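Local coordinates for putative lipoprotein (Clostridium difficile, PDB 4EXR), which is of unknown function but carries two PepSY-type repeats, related to peptidase propeptides and YpeB, and forms a dimer, at residues A[52-57]-A[131-136]; A[71-76]-A[89-94]; A[59-64]-A[78-83]. All coordinates share one frame; numbering follows the deposited sequence. Where two conformers were deposited one is given.

Contact 1 (A[52-57]-A[131-136]); sequences DLSLER and VKEWSL. With NA (sodium ion), chain B.
Leu55 lies over one face of the Trp134 indole, its CB 3.9 Å from the centroid of the five-membered ring, a CH-pi contact set toward the rim. Its CD2 reaches on to the ring nitrogen, 3.5 Å from Trp134 NE1. Trp134 CG sits between its own backbone N and carbonyl carbon (chi1 66°), and the indole beyond it meets both Leu55 and Leu53. Leu53 meets the far end of the same ring, CD2 near its plane and 4.1 Å from Trp134 CH2, and runs side by side with Leu136. These four residues form the buried face where strand 49-58 pairs antiparallel with strand 130-139, the central junction of an eight-stranded sheet at which the two PepSY family regions meet; helix 116-126 packs on Trp134 through Pro116 and Met120. The backbone bond from Leu55 N to Trp134 O is 2.9 Å long. On the other face Ser54 CB and Ser135 CB touch at 3.6 Å, and, in the Glu133 conformer given, Glu56 and Glu133 tentatively bring like charges close together. Asp52 OD1 binds a sodium ion at 2.4 Å, completed by Val51 O, Asp137 OD1 and two waters, while another water joins Asp52 OD1 to Leu136 O.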
loop_
_atom_site.group_PDB
_atom_site.type_symbol
_atom_site.label_atom_id
_atom_site.label_comp_id
_atom_site.label_asym_id
_atom_site.label_seq_id
_atom_site.Cartn_x
_atom_site.Cartn_y
_atom_site.Cartn_z
ATOM N N ASP A 52 -6.283 9.882 -10.742
ATOM C CA ASP A 52 -6.026 8.831 -11.733
ATOM C C ASP A 52 -7.102 7.767 -11.614
ATOM O O ASP A 52 -7.570 7.468 -10.508
ATOM C CB ASP A 52 -4.646 8.161 -11.538
ATOM C CG ASP A 52 -3.470 9.104 -11.813
ATOM O OD1 ASP A 52 -3.252 9.488 -12.993
ATOM O OD2 ASP A 52 -2.741 9.430 -10.844
ATOM N N LEU A 53 -7.486 7.193 -12.753
ATOM C CA LEU A 53 -8.435 6.087 -12.778
ATOM C C LEU A 53 -8.020 5.181 -13.920
ATOM O O LEU A 53 -7.661 5.656 -14.996
ATOM C CB LEU A 53 -9.853 6.610 -13.022
ATOM C CG LEU A 53 -10.943 5.549 -13.228
ATOM C CD1 LEU A 53 -11.136 4.722 -11.986
ATOM C CD2 LEU A 53 -12.251 6.204 -13.625
ATOM N N SER A 54 -8.032 3.879 -13.692
ATOM C CA SER A 54 -7.676 2.959 -14.771
ATOM C C SER A 54 -8.392 1.627 -14.615
ATOM O O SER A 54 -8.883 1.298 -13.545
ATOM C CB SER A 54 -6.166 2.735 -14.832
ATOM O OG SER A 54 -5.723 2.001 -13.708
ATOM N N LEU A 55 -8.448 0.883 -15.712
ATOM C CA LEU A 55 -8.969 -0.467 -15.708
ATOM C C LEU A 55 -7.941 -1.336 -16.411
ATOM O O LEU A 55 -7.509 -1.026 -17.522
ATOM C CB LEU A 55 -10.304 -0.525 -16.449
ATOM C CG LEU A 55 -10.923 -1.931 -16.596
ATOM C CD1 LEU A 55 -11.153 -2.593 -15.236
ATOM C CD2 LEU A 55 -12.215 -1.829 -17.377
ATOM N N GLU A 56 -7.536 -2.416 -15.758
ATOM C CA GLU A 56 -6.596 -3.344 -16.365
ATOM C C GLU A 56 -6.884 -4.759 -15.895
ATOM O O GLU A 56 -7.612 -4.969 -14.925
ATOM C CB GLU A 56 -5.163 -2.970 -15.995
ATOM C CG GLU A 56 -4.853 -3.159 -14.527
ATOM C CD GLU A 56 -3.636 -2.367 -14.080
ATOM O OE1 GLU A 56 -2.909 -1.849 -14.955
ATOM O OE2 GLU A 56 -3.415 -2.257 -12.855
ATOM N N ARG A 57 -6.317 -5.728 -16.606
ATOM C CA ARG A 57 -6.411 -7.131 -16.230
ATOM C C ARG A 57 -5.337 -7.439 -15.195
ATOM O O ARG A 57 -4.194 -7.000 -15.328
ATOM C CB ARG A 57 -6.215 -8.012 -17.469
ATOM C CG ARG A 57 -6.376 -9.518 -17.239
ATOM C CD ARG A 57 -6.334 -10.272 -18.572
ATOM N NE ARG A 57 -6.601 -11.706 -18.435
ATOM C CZ ARG A 57 -5.667 -12.652 -18.490
ATOM N NH1 ARG A 57 -4.394 -12.324 -18.675
ATOM N NH2 ARG A 57 -6.005 -13.929 -18.360
ATOM N N VAL A 131 -7.306 -3.814 -27.280
ATOM C CA VAL A 131 -7.240 -2.903 -26.138
ATOM C C VAL A 131 -6.924 -3.677 -24.863
ATOM O O VAL A 131 -7.679 -4.561 -24.468
ATOM C CB VAL A 131 -8.560 -2.127 -25.943
ATOM C CG1 VAL A 131 -8.478 -1.230 -24.705
ATOM C CG2 VAL A 131 -8.898 -1.290 -27.182
ATOM N N LYS A 132 -5.809 -3.336 -24.223
ATOM C CA LYS A 132 -5.344 -4.045 -23.036
ATOM C C LYS A 132 -5.656 -3.299 -21.744
ATOM O O LYS A 132 -5.847 -3.918 -20.702
ATOM C CB LYS A 132 -3.829 -4.249 -23.101
ATOM C CG LYS A 132 -3.354 -5.079 -24.280
ATOM C CD LYS A 132 -3.747 -6.537 -24.128
ATOM C CE LYS A 132 -3.226 -7.364 -25.295
ATOM N NZ LYS A 132 -3.467 -8.815 -25.085
ATOM N N GLU A 133 -5.669 -1.970 -21.818
ATOM C CA GLU A 133 -5.877 -1.135 -20.643
ATOM C C GLU A 133 -6.429 0.212 -21.069
ATOM O O GLU A 133 -6.243 0.640 -22.208
ATOM C CB GLU A 133 -4.554 -0.930 -19.881
ATOM C CG GLU A 133 -4.702 -0.172 -18.555
ATOM C CD GLU A 133 -3.430 0.529 -18.113
ATOM O OE1 GLU A 133 -2.344 -0.063 -18.271
ATOM O OE2 GLU A 133 -3.518 1.675 -17.614
ATOM N N TRP A 134 -7.135 0.872 -20.152
ATOM C CA TRP A 134 -7.463 2.273 -20.358
ATOM C C TRP A 134 -7.271 3.009 -19.045
ATOM O O TRP A 134 -7.352 2.417 -17.968
ATOM C CB TRP A 134 -8.858 2.503 -20.958
ATOM C CG TRP A 134 -10.045 2.116 -20.117
ATOM C CD1 TRP A 134 -10.854 1.014 -20.292
ATOM C CD2 TRP A 134 -10.590 2.838 -18.999
ATOM N NE1 TRP A 134 -11.852 1.015 -19.349
ATOM C CE2 TRP A 134 -11.713 2.114 -18.546
ATOM C CE3 TRP A 134 -10.234 4.024 -18.338
ATOM C CZ2 TRP A 134 -12.472 2.530 -17.462
ATOM C CZ3 TRP A 134 -11.000 4.435 -17.267
ATOM C CH2 TRP A 134 -12.101 3.690 -16.835
ATOM N N SER A 135 -6.968 4.293 -19.152
ATOM C CA SER A 135 -6.892 5.142 -17.982
ATOM C C SER A 135 -7.424 6.530 -18.315
ATOM O O SER A 135 -7.620 6.878 -19.482
ATOM C CB SER A 135 -5.467 5.197 -17.425
ATOM O OG SER A 135 -4.526 5.564 -18.411
ATOM N N LEU A 136 -7.699 7.294 -17.272
ATOM C CA LEU A 136 -8.061 8.684 -17.408
ATOM C C LEU A 136 -6.958 9.444 -16.700
ATOM O O LEU A 136 -6.560 9.077 -15.597
ATOM C CB LEU A 136 -9.406 8.947 -16.743
ATOM C CG LEU A 136 -10.596 8.577 -17.622
ATOM C CD1 LEU A 136 -11.824 8.312 -16.764
ATOM C CD2 LEU A 136 -10.853 9.702 -18.629
HETATM NA NA NA B . -3.255 11.835 -13.152
HETATM O O HOH W 1 -4.118 7.917 -14.999
HETATM O O HOH W 2 -1.777 11.878 -11.304
HETATM O O HOH W 3 -4.028 -5.103 -18.735
HETATM O O HOH W 4 -3.832 14.101 -13.340
#

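Contact 2 (A[71-76]-A[89-94]); sequences DNNEYK and DKTEKL. With PO4 (phosphate ion), chain C; PO4 (phosphate ion), chain D.
Residues 71-76 and 89-94 meet as the two strands of an antiparallel beta hairpin, 73-80 and 86-93, at the outer end of the sheet. Backbone bonds run in both directions at the pairs Glu74 with Glu92 and Lys76 with Lys90, and a further bond from Leu94 N to Asn72 O, 2.8 Å long, carries the pairing past the end of the strands. Between these pairs Tyr75 stands beside Thr91. The two side chains point the same way, and Thr91 OG1 lies at the ring edge, 3.4 Å from Tyr75 CD1. With its methyl anti to the backbone N, Thr91 also sets CG2 against Tyr75 CE1 and the side chain of Asn73. Tyr45 stacks on the Tyr75 ring, and Asp70 is hydrogen-bonded to its hydroxyl. Strand 86-93 is the last strand of the sheet within this chain, yet residues 89-92 pair antiparallel with a strand of the second subunit, so the sheet runs on through the YPEB domain dimer. On the other face Lys90, extended beyond CG, places NZ 3.1 Å from Glu92 OE1 in a salt bridge whose ammonium group meets OE1 from above the carboxylate plane. Lys90 NZ also bonds to two phosphate ions, probably from the crystallisation liquor. In the conformer given Lys76 NZ reaches one of them too, a doubtful bond because Lys76 has a second conformer; an anion here could offset the two positive charges. The carboxylate planes of Glu74 and Glu92 are nearly parallel, 3° apart, and displaced from each other, with Glu74 OE2 4.2 Å from Glu92 OE1, like charges close together. A water donates to both Glu74 OE2 and Lys93 O. Leu94 folds back over strand 73-80, CD2 lying 3.8 Å from Glu74 CB.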
loop_
_atom_site.group_PDB
_atom_site.type_symbol
_atom_site.label_atom_id
_atom_site.label_comp_id
_atom_site.label_asym_id
_atom_site.label_seq_id
_atom_site.Cartn_x
_atom_site.Cartn_y
_atom_site.Cartn_z
ATOM N N ASP A 71 -5.609 17.258 1.201
ATOM C CA ASP A 71 -4.527 18.180 1.559
ATOM C C ASP A 71 -3.330 17.476 2.206
ATOM O O ASP A 71 -2.223 18.025 2.231
ATOM C CB ASP A 71 -5.043 19.285 2.489
ATOM C CG ASP A 71 -6.020 20.227 1.801
ATOM O OD1 ASP A 71 -6.031 20.288 0.549
ATOM O OD2 ASP A 71 -6.769 20.923 2.519
ATOM N N ASN A 72 -3.556 16.260 2.705
ATOM C CA ASN A 72 -2.600 15.564 3.558
ATOM C C ASN A 72 -2.131 14.200 3.063
ATOM O O ASN A 72 -0.985 13.814 3.301
ATOM C CB ASN A 72 -3.209 15.383 4.949
ATOM C CG ASN A 72 -3.497 16.711 5.627
ATOM O OD1 ASN A 72 -4.605 16.947 6.111
ATOM N ND2 ASN A 72 -2.506 17.586 5.648
ATOM N N ASN A 73 -3.029 13.473 2.393
ATOM C CA ASN A 73 -2.798 12.084 2.018
ATOM C C ASN A 73 -3.054 11.816 0.547
ATOM O O ASN A 73 -3.795 12.552 -0.112
ATOM C CB ASN A 73 -3.741 11.151 2.795
ATOM C CG ASN A 73 -3.497 11.174 4.286
ATOM O OD1 ASN A 73 -2.357 11.153 4.740
ATOM N ND2 ASN A 73 -4.575 11.204 5.059
ATOM N N GLU A 74 -2.437 10.753 0.037
ATOM C CA GLU A 74 -2.890 10.129 -1.196
ATOM C C GLU A 74 -3.609 8.839 -0.848
ATOM O O GLU A 74 -3.276 8.170 0.138
ATOM C CB GLU A 74 -1.736 9.847 -2.158
ATOM C CG GLU A 74 -0.541 9.166 -1.544
ATOM C CD GLU A 74 0.602 9.054 -2.534
ATOM O OE1 GLU A 74 0.317 8.916 -3.743
ATOM O OE2 GLU A 74 1.777 9.119 -2.109
ATOM N N TYR A 75 -4.596 8.503 -1.665
ATOM C CA TYR A 75 -5.449 7.349 -1.408
ATOM C C TYR A 75 -5.493 6.531 -2.681
ATOM O O TYR A 75 -5.558 7.084 -3.779
ATOM C CB TYR A 75 -6.869 7.793 -1.086
ATOM C CG TYR A 75 -6.979 8.700 0.101
ATOM C CD1 TYR A 75 -6.913 8.193 1.393
ATOM C CD2 TYR A 75 -7.154 10.075 -0.061
ATOM C CE1 TYR A 75 -7.009 9.033 2.496
ATOM C CE2 TYR A 75 -7.265 10.908 1.030
ATOM C CZ TYR A 75 -7.191 10.383 2.305
ATOM O OH TYR A 75 -7.295 11.220 3.393
ATOM N N LYS A 76 -5.450 5.211 -2.538
ATOM C CA LYS A 76 -5.526 4.341 -3.696
ATOM C C LYS A 76 -6.427 3.166 -3.389
ATOM O O LYS A 76 -6.278 2.492 -2.365
ATOM C CB LYS A 76 -4.147 3.852 -4.132
ATOM C CG LYS A 76 -4.212 2.908 -5.332
ATOM C CD LYS A 76 -2.841 2.570 -5.884
ATOM C CE LYS A 76 -2.050 1.719 -4.920
ATOM N NZ LYS A 76 -0.781 1.246 -5.545
ATOM N N ASP A 89 -7.006 -0.949 -0.316
ATOM C CA ASP A 89 -7.412 0.376 0.135
ATOM C C ASP A 89 -6.213 0.935 0.901
ATOM O O ASP A 89 -5.915 0.486 2.009
ATOM C CB ASP A 89 -8.648 0.264 1.033
ATOM C CG ASP A 89 -9.182 1.615 1.491
ATOM O OD1 ASP A 89 -8.482 2.645 1.347
ATOM O OD2 ASP A 89 -10.309 1.640 2.028
ATOM N N LYS A 90 -5.520 1.890 0.291
ATOM C CA LYS A 90 -4.248 2.354 0.825
ATOM C C LYS A 90 -4.253 3.869 1.005
ATOM O O LYS A 90 -4.614 4.607 0.087
ATOM C CB LYS A 90 -3.125 1.942 -0.126
ATOM C CG LYS A 90 -1.729 2.332 0.319
ATOM C CD LYS A 90 -0.762 2.070 -0.813
ATOM C CE LYS A 90 0.675 2.188 -0.382
ATOM N NZ LYS A 90 1.573 2.177 -1.574
ATOM N N THR A 91 -3.871 4.311 2.201
ATOM C CA THR A 91 -3.671 5.725 2.497
ATOM C C THR A 91 -2.185 5.916 2.791
ATOM O O THR A 91 -1.601 5.114 3.514
ATOM C CB THR A 91 -4.443 6.126 3.773
ATOM O OG1 THR A 91 -5.837 5.834 3.608
ATOM C CG2 THR A 91 -4.258 7.623 4.080
ATOM N N GLU A 92 -1.578 6.968 2.245
ATOM C CA GLU A 92 -0.198 7.325 2.583
ATOM C C GLU A 92 -0.098 8.831 2.734
ATOM O O GLU A 92 -0.682 9.574 1.945
ATOM C CB GLU A 92 0.769 6.934 1.462
ATOM C CG GLU A 92 1.269 5.510 1.441
ATOM C CD GLU A 92 2.321 5.309 0.356
ATOM O OE1 GLU A 92 1.937 5.126 -0.819
ATOM O OE2 GLU A 92 3.529 5.361 0.673
ATOM N N LYS A 93 0.671 9.279 3.717
ATOM C CA LYS A 93 0.950 10.708 3.867
ATOM C C LYS A 93 1.618 11.252 2.595
ATOM O O LYS A 93 2.497 10.604 2.030
ATOM C CB LYS A 93 1.872 10.912 5.073
ATOM C CG LYS A 93 2.059 12.351 5.476
ATOM C CD LYS A 93 1.113 12.715 6.594
ATOM C CE LYS A 93 1.839 13.476 7.694
ATOM N NZ LYS A 93 2.504 14.702 7.170
ATOM N N LEU A 94 1.183 12.423 2.124
ATOM C CA LEU A 94 1.784 13.034 0.937
ATOM C C LEU A 94 3.200 13.514 1.261
ATOM O O LEU A 94 3.492 13.867 2.401
ATOM C CB LEU A 94 0.960 14.245 0.464
ATOM C CG LEU A 94 -0.407 14.029 -0.189
ATOM C CD1 LEU A 94 -1.140 15.358 -0.335
ATOM C CD2 LEU A 94 -0.278 13.334 -1.542
HETATM P P PO4 C . 1.241 -1.195 -3.655
HETATM O O1 PO4 C . 1.741 -1.595 -5.023
HETATM O O2 PO4 C . 0.994 -2.436 -2.829
HETATM O O3 PO4 C . 2.258 -0.316 -2.974
HETATM O O4 PO4 C . -0.049 -0.450 -3.811
HETATM P P PO4 D . 4.010 -0.420 0.256
HETATM O O1 PO4 D . 5.503 -0.633 0.334
HETATM O O2 PO4 D . 3.729 0.984 -0.228
HETATM O O3 PO4 D . 3.398 -1.423 -0.687
HETATM O O4 PO4 D . 3.426 -0.588 1.625
HETATM O O HOH W 5 3.318 9.656 -0.272
#

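Contact 3 (A[59-64]-A[78-83]); sequences LNKFVY and KIDANT
Lys61 and Asp80 form a salt bridge across the two segments, with Lys61 NZ 2.9 Å from Asp80 OD2 and using the anti lone pair of that oxygen. The two side chains cross at about a right angle, and a bend at the last torsion of the lysine (chi4 -85°) turns NZ onto the carboxylate. The other oxygen, Asp80 OD1, accepts from two backbone nitrogens: Asn82 N, at 2.7 Å, comes nearly along the C-O axis and closes an Asx turn, whereas Thr83 N approaches from above the carboxylate plane. A water also donates to Asp80 OD1 and accepts from Phe62 N and Asn82 ND2, tying the turn back to strand 61-69. With both oxygens engaged, the carboxylate is held against rotation just where strand 73-80 ends. The strand itself pairs antiparallel with strand 61-69 in a beta hairpin of the first PepSY family region. Tyr64 and Ile79 exchange two backbone bonds, and beyond them Ala81 N reaches Phe62 O at 2.8 Å with the donor tilted 32° from the carbonyl plane. Packing extends outward from these bonds on both faces. Ala81 points toward strand 61-69 and sets CB 3.5 Å from Tyr64 CE2, meeting the ring obliquely, and 4.1 Å from Phe62 CB. Tyr64 and Ile79 face helix 34-44, touching Ala37, and the tyrosine hydroxyl is hydrogen-bonded to Val32 O. On the face shared with Asp80, Val63 CG1 rests against Lys78 CB at 3.8 Å, and Leu87 of the next strand touches both residues.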
loop_
_atom_site.group_PDB
_atom_site.type_symbol
_atom_site.label_atom_id
_atom_site.label_comp_id
_atom_site.label_asym_id
_atom_site.label_seq_id
_atom_site.Cartn_x
_atom_site.Cartn_y
_atom_site.Cartn_z
ATOM N N LEU A 59 -4.179 -10.965 -13.605
ATOM C CA LEU A 59 -4.393 -12.413 -13.624
ATOM C C LEU A 59 -5.785 -12.749 -14.147
ATOM O O LEU A 59 -6.083 -12.532 -15.324
ATOM C CB LEU A 59 -4.168 -13.031 -12.238
ATOM C CG LEU A 59 -2.843 -12.667 -11.562
ATOM C CD1 LEU A 59 -2.752 -13.293 -10.179
ATOM C CD2 LEU A 59 -1.660 -13.081 -12.426
ATOM N N ASN A 60 -6.640 -13.266 -13.270
ATOM C CA ASN A 60 -7.988 -13.653 -13.671
ATOM C C ASN A 60 -9.081 -12.696 -13.197
ATOM O O ASN A 60 -10.252 -13.079 -13.101
ATOM C CB ASN A 60 -8.290 -15.086 -13.223
ATOM C CG ASN A 60 -7.577 -16.122 -14.073
ATOM O OD1 ASN A 60 -7.330 -15.904 -15.261
ATOM N ND2 ASN A 60 -7.242 -17.257 -13.468
ATOM N N LYS A 61 -8.691 -11.452 -12.918
ATOM C CA LYS A 61 -9.626 -10.408 -12.520
ATOM C C LYS A 61 -9.435 -9.171 -13.398
ATOM O O LYS A 61 -8.344 -8.918 -13.898
ATOM C CB LYS A 61 -9.370 -9.986 -11.071
ATOM C CG LYS A 61 -9.740 -10.987 -9.994
ATOM C CD LYS A 61 -9.181 -10.513 -8.652
ATOM C CE LYS A 61 -9.784 -11.263 -7.466
ATOM N NZ LYS A 61 -11.076 -10.655 -7.027
ATOM N N PHE A 62 -10.497 -8.396 -13.579
ATOM C CA PHE A 62 -10.339 -7.052 -14.110
ATOM C C PHE A 62 -10.529 -6.104 -12.949
ATOM O O PHE A 62 -11.417 -6.289 -12.106
ATOM C CB PHE A 62 -11.305 -6.776 -15.256
ATOM C CG PHE A 62 -11.071 -7.661 -16.446
ATOM C CD1 PHE A 62 -11.667 -8.912 -16.522
ATOM C CD2 PHE A 62 -10.211 -7.267 -17.460
ATOM C CE1 PHE A 62 -11.436 -9.743 -17.608
ATOM C CE2 PHE A 62 -9.978 -8.103 -18.557
ATOM C CZ PHE A 62 -10.586 -9.334 -18.622
ATOM N N VAL A 63 -9.669 -5.099 -12.894
ATOM C CA VAL A 63 -9.532 -4.303 -11.691
ATOM C C VAL A 63 -9.485 -2.819 -12.034
ATOM O O VAL A 63 -8.682 -2.397 -12.864
ATOM C CB VAL A 63 -8.235 -4.708 -10.926
ATOM C CG1 VAL A 63 -8.006 -3.828 -9.702
ATOM C CG2 VAL A 63 -8.286 -6.194 -10.527
ATOM N N TYR A 64 -10.367 -2.047 -11.402
ATOM C CA TYR A 64 -10.289 -0.594 -11.418
ATOM C C TYR A 64 -9.307 -0.154 -10.361
ATOM O O TYR A 64 -9.356 -0.639 -9.227
ATOM C CB TYR A 64 -11.640 0.030 -11.055
ATOM C CG TYR A 64 -12.722 -0.108 -12.099
ATOM C CD1 TYR A 64 -12.671 0.619 -13.293
ATOM C CD2 TYR A 64 -13.825 -0.929 -11.872
ATOM C CE1 TYR A 64 -13.681 0.495 -14.247
ATOM C CE2 TYR A 64 -14.835 -1.053 -12.811
ATOM C CZ TYR A 64 -14.764 -0.348 -13.989
ATOM O OH TYR A 64 -15.783 -0.489 -14.907
ATOM N N LYS A 78 -8.289 -0.346 -5.116
ATOM C CA LYS A 78 -8.475 -1.292 -6.218
ATOM C C LYS A 78 -9.791 -2.014 -6.010
ATOM O O LYS A 78 -10.074 -2.495 -4.917
ATOM C CB LYS A 78 -7.319 -2.283 -6.312
ATOM C CG LYS A 78 -6.011 -1.654 -6.786
ATOM C CD LYS A 78 -4.927 -2.714 -6.915
ATOM C CE LYS A 78 -3.659 -2.123 -7.505
ATOM N NZ LYS A 78 -2.476 -2.979 -7.196
ATOM N N ILE A 79 -10.591 -2.059 -7.069
ATOM C CA ILE A 79 -11.936 -2.606 -7.017
ATOM C C ILE A 79 -12.116 -3.598 -8.158
ATOM O O ILE A 79 -11.846 -3.271 -9.318
ATOM C CB ILE A 79 -12.982 -1.469 -7.167
ATOM C CG1 ILE A 79 -12.866 -0.477 -6.004
ATOM C CG2 ILE A 79 -14.388 -2.042 -7.226
ATOM C CD1 ILE A 79 -13.317 0.925 -6.363
ATOM N N ASP A 80 -12.553 -4.815 -7.834
ATOM C CA ASP A 80 -12.888 -5.805 -8.861
ATOM C C ASP A 80 -14.017 -5.290 -9.752
ATOM O O ASP A 80 -15.084 -4.920 -9.265
ATOM C CB ASP A 80 -13.298 -7.124 -8.197
ATOM C CG ASP A 80 -13.466 -8.275 -9.199
ATOM O OD1 ASP A 80 -14.227 -8.142 -10.181
ATOM O OD2 ASP A 80 -12.835 -9.330 -8.987
ATOM N N ALA A 81 -13.773 -5.275 -11.059
ATOM C CA ALA A 81 -14.682 -4.647 -12.022
ATOM C C ALA A 81 -15.923 -5.505 -12.295
ATOM O O ALA A 81 -16.819 -5.096 -13.022
ATOM C CB ALA A 81 -13.961 -4.365 -13.320
ATOM N N ASN A 82 -15.962 -6.690 -11.711
ATOM C CA ASN A 82 -17.134 -7.551 -11.850
ATOM C C ASN A 82 -17.848 -7.820 -10.531
ATOM O O ASN A 82 -19.074 -7.899 -10.490
ATOM C CB ASN A 82 -16.768 -8.857 -12.565
ATOM C CG ASN A 82 -16.496 -8.637 -14.038
ATOM O OD1 ASN A 82 -17.392 -8.241 -14.786
ATOM N ND2 ASN A 82 -15.258 -8.872 -14.460
ATOM N N THR A 83 -17.083 -7.932 -9.451
ATOM C CA THR A 83 -17.661 -8.316 -8.165
ATOM C C THR A 83 -17.805 -7.152 -7.202
ATOM O O THR A 83 -18.521 -7.257 -6.206
ATOM C CB THR A 83 -16.837 -9.418 -7.484
ATOM O OG1 THR A 83 -15.588 -8.877 -7.043
ATOM C CG2 THR A 83 -16.580 -10.577 -8.454
HETATM O O HOH W 6 -12.991 -9.297 -12.613
#

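All three contacts belong to one antiparallel sheet: contacts 2 and 3 are neighbouring strand pairs, and one further pair, 61-69 with 49-58, separates contact 3 from contact 1. The centre of contact 1 is about 5 Å from the centre of the chain, those of contacts 3 and 2 about 13 Å and 18 Å. Contacts 1 and 3 touch: Glu56 O lies 2.9 Å from Val63 N, a probable hydrogen bond, and Leu55 CD1 packs 3.8 Å from Ala81 CB. Contacts 2 and 3 share strand 73-80 at opposite ends, their centres about 21 Å apart. The sodium ion of contact 1 is about 10 Å from the nearest part of the Glu74 side chain; contact 2 holds the phosphates and the dimer edge.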